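Local coordinates for protein glutathione transferase (Lolium rigidum, PDB 6ZB6) that probably conjugates glutathione to herbicides and other electrophilic xenobiotics, as a phi class glutathione transferase of a weedy ryegrass, at residues 200-204 with 205-209. Numbering follows the deposited sequence.
Sequences RIMAR and PAIKK
Ile207 fits into the bend between helices 192-202 and 205-214 and touches Ile201, Met202 and Arg204. Its CG1 lies 4.1 Å from CG2 of Ile201, the two side chains crossing at a slant. On the other branch, Ile207 CG2 meets the sulfur of Met202, SD, at 3.8 Å. These two side chains run nearly at right angles. Met202 is folded at chi2 (-53°) and chi3, which brings the sulfur round to Ile207 although its CB points away. The aliphatic base of Arg204 adds a third contact, CB to Ile207 CG1 at 3.9 Å.

Arg204 is the N-cap residue of helix 205-214, and Pro205 is the first residue of that helix. Lys208 N donates to Arg204 O over 2.8 Å, with a nearly straight N-H...O angle of 167°. Within the bend, the N-H of Arg204 bonds back to Ile201 O. Ile207 CB also packs on that oxygen, at 3.3 Å. The alkyl chain of exposed Lys208 runs past two backbone oxygens of the turn. Its CG is 3.4 Å from Met202 O. Its CD is 3.5 Å from Ala203 O.

Further out, Phe173 touches both Met202 and Ile207, and Val20 of helix 13-24 packs on Ile207. The guanidinium of Arg204 turns away from the bend, and its NE pairs with Glu24 of helix 13-24, in the thioredoxin-like N-terminal domain. The turn thus joins two C-terminal helices through the buried Ile201 and Ile207 and the partly exposed Met202. Pro205 has no N-H to donate, which suits the first turn of a helix, and Arg204 O takes the N-H of Lys208.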
ATOM      1  N   ARG A 200      12.286   1.889  -8.777  1.00 25.77           N
ATOM      2  CA  ARG A 200      13.081   1.271  -7.725  1.00 29.78           C
ATOM      3  C   ARG A 200      12.191   0.457  -6.791  1.00 27.22           C
ATOM      4  O   ARG A 200      12.538  -0.671  -6.429  1.00 26.76           O
ATOM      5  CB  ARG A 200      13.858   2.333  -6.946  1.00 31.77           C
ATOM      6  CG  ARG A 200      15.088   2.869  -7.673  1.00 41.96           C
ATOM      7  CD  ARG A 200      15.992   3.653  -6.727  1.00 42.44           C
ATOM      8  NE  ARG A 200      15.419   4.948  -6.377  1.00 37.90           N
ATOM      9  CZ  ARG A 200      15.470   6.029  -7.154  1.00 38.80           C
ATOM     10  NH1 ARG A 200      16.084   5.984  -8.330  1.00 31.94           N
ATOM     11  NH2 ARG A 200      14.909   7.160  -6.751  1.00 35.87           N
ATOM     12  N   ILE A 201      11.023   0.994  -6.432  1.00 26.75           N
ATOM     13  CA  ILE A 201      10.080   0.249  -5.595  1.00 26.33           C
ATOM     14  C   ILE A 201       9.642  -1.033  -6.295  1.00 27.43           C
ATOM     15  O   ILE A 201       9.631  -2.119  -5.696  1.00 22.65           O
ATOM     16  CB  ILE A 201       8.871   1.133  -5.232  1.00 27.83           C
ATOM     17  CG1 ILE A 201       9.288   2.237  -4.259  1.00 27.17           C
ATOM     18  CG2 ILE A 201       7.718   0.288  -4.658  1.00 26.66           C
ATOM     19  CD1 ILE A 201       8.198   3.266  -4.019  1.00 28.53           C
ATOM     20  N   MET A 202       9.283  -0.929  -7.576  1.00 26.12           N
ATOM     21  CA  MET A 202       8.797  -2.086  -8.325  1.00 26.76           C
ATOM     22  C   MET A 202       9.887  -3.117  -8.575  1.00 28.48           C
ATOM     23  O   MET A 202       9.578  -4.270  -8.894  1.00 30.01           O
ATOM     24  CB  MET A 202       8.198  -1.637  -9.665  1.00 24.74           C
ATOM     25  CG  MET A 202       6.825  -0.951  -9.548  1.00 25.89           C
ATOM     26  SD  MET A 202       5.561  -1.899  -8.632  1.00 31.80           S
ATOM     27  CE  MET A 202       5.421  -3.348  -9.671  1.00 33.58           C
ATOM     28  N   ALA A 203      11.147  -2.729  -8.453  1.00 27.68           N
ATOM     29  CA  ALA A 203      12.245  -3.667  -8.621  1.00 27.45           C
ATOM     30  C   ALA A 203      12.472  -4.546  -7.398  1.00 31.15           C
ATOM     31  O   ALA A 203      13.191  -5.545  -7.505  1.00 28.40           O
ATOM     32  CB  ALA A 203      13.530  -2.904  -8.952  1.00 26.11           C
ATOM     33  N   ARG A 204      11.877  -4.212  -6.249  1.00 25.04           N
ATOM     34  CA  ARG A 204      12.163  -4.950  -5.030  1.00 27.19           C
ATOM     35  C   ARG A 204      11.572  -6.353  -5.112  1.00 26.11           C
ATOM     36  O   ARG A 204      10.425  -6.518  -5.543  1.00 25.90           O
ATOM     37  CB  ARG A 204      11.595  -4.219  -3.813  1.00 22.46           C
ATOM     38  CG  ARG A 204      12.312  -2.913  -3.516  1.00 27.30           C
ATOM     39  CD  ARG A 204      11.799  -2.272  -2.227  1.00 29.12           C
ATOM     40  NE  ARG A 204      12.324  -2.941  -1.044  1.00 25.45           N
ATOM     41  CZ  ARG A 204      13.550  -2.761  -0.565  1.00 28.05           C
ATOM     42  NH1 ARG A 204      14.384  -1.921  -1.164  1.00 25.88           N
ATOM     43  NH2 ARG A 204      13.942  -3.417   0.523  1.00 29.81           N
ATOM     44  N   PRO A 205      12.329  -7.376  -4.710  1.00 31.55           N
ATOM     45  CA  PRO A 205      11.782  -8.748  -4.735  1.00 35.38           C
ATOM     46  C   PRO A 205      10.460  -8.891  -4.001  1.00 27.08           C
ATOM     47  O   PRO A 205       9.534  -9.525  -4.525  1.00 25.75           O
ATOM     48  CB  PRO A 205      12.898  -9.578  -4.081  1.00 36.90           C
ATOM     49  CG  PRO A 205      14.153  -8.777  -4.300  1.00 37.24           C
ATOM     50  CD  PRO A 205      13.738  -7.328  -4.278  1.00 29.30           C
ATOM     51  N   ALA A 206      10.332  -8.307  -2.808  1.00 24.01           N
ATOM     52  CA  ALA A 206       9.064  -8.410  -2.087  1.00 26.30           C
ATOM     53  C   ALA A 206       7.930  -7.753  -2.866  1.00 28.75           C
ATOM     54  O   ALA A 206       6.804  -8.268  -2.896  1.00 24.22           O
ATOM     55  CB  ALA A 206       9.183  -7.777  -0.700  1.00 22.86           C
ATOM     56  N   ILE A 207       8.209  -6.612  -3.496  1.00 24.95           N
ATOM     57  CA  ILE A 207       7.188  -5.908  -4.270  1.00 24.75           C
ATOM     58  C   ILE A 207       6.825  -6.709  -5.515  1.00 30.80           C
ATOM     59  O   ILE A 207       5.645  -6.836  -5.871  1.00 27.45           O
ATOM     60  CB  ILE A 207       7.684  -4.494  -4.625  1.00 24.52           C
ATOM     61  CG1 ILE A 207       7.810  -3.643  -3.359  1.00 26.41           C
ATOM     62  CG2 ILE A 207       6.749  -3.819  -5.635  1.00 27.55           C
ATOM     63  CD1 ILE A 207       6.482  -3.224  -2.785  1.00 27.89           C
ATOM     64  N   LYS A 208       7.827  -7.282  -6.183  1.00 29.75           N
ATOM     65  CA  LYS A 208       7.548  -8.117  -7.349  1.00 33.99           C
ATOM     66  C   LYS A 208       6.650  -9.281  -6.976  1.00 34.52           C
ATOM     67  O   LYS A 208       5.721  -9.630  -7.719  1.00 29.17           O
ATOM     68  CB  LYS A 208       8.848  -8.635  -7.956  1.00 32.34           C
ATOM     69  CG  LYS A 208       9.471  -7.683  -8.942  1.00 35.60           C
ATOM     70  CD  LYS A 208      10.973  -7.847  -8.976  1.00 45.77           C
ATOM     71  CE  LYS A 208      11.454  -8.177 -10.372  1.00 57.91           C
ATOM     72  NZ  LYS A 208      12.939  -8.172 -10.430  1.00 65.89           N
ATOM     73  N   LYS A 209       6.901  -9.878  -5.815  1.00 31.63           N
ATOM     74  CA  LYS A 209       6.159 -11.065  -5.422  1.00 31.05           C
ATOM     75  C   LYS A 209       4.700 -10.735  -5.143  1.00 24.74           C
ATOM     76  O   LYS A 209       3.799 -11.426  -5.627  1.00 32.38           O
ATOM     77  CB  LYS A 209       6.821 -11.708  -4.208  1.00 31.52           C
ATOM     78  CG  LYS A 209       6.099 -12.942  -3.687  1.00 32.33           C
ATOM     79  CD  LYS A 209       7.040 -13.815  -2.891  1.00 37.17           C
ATOM     80  CE  LYS A 209       6.298 -14.933  -2.187  1.00 39.68           C
ATOM     81  NZ  LYS A 209       7.243 -15.753  -1.379  1.00 45.95           N
TER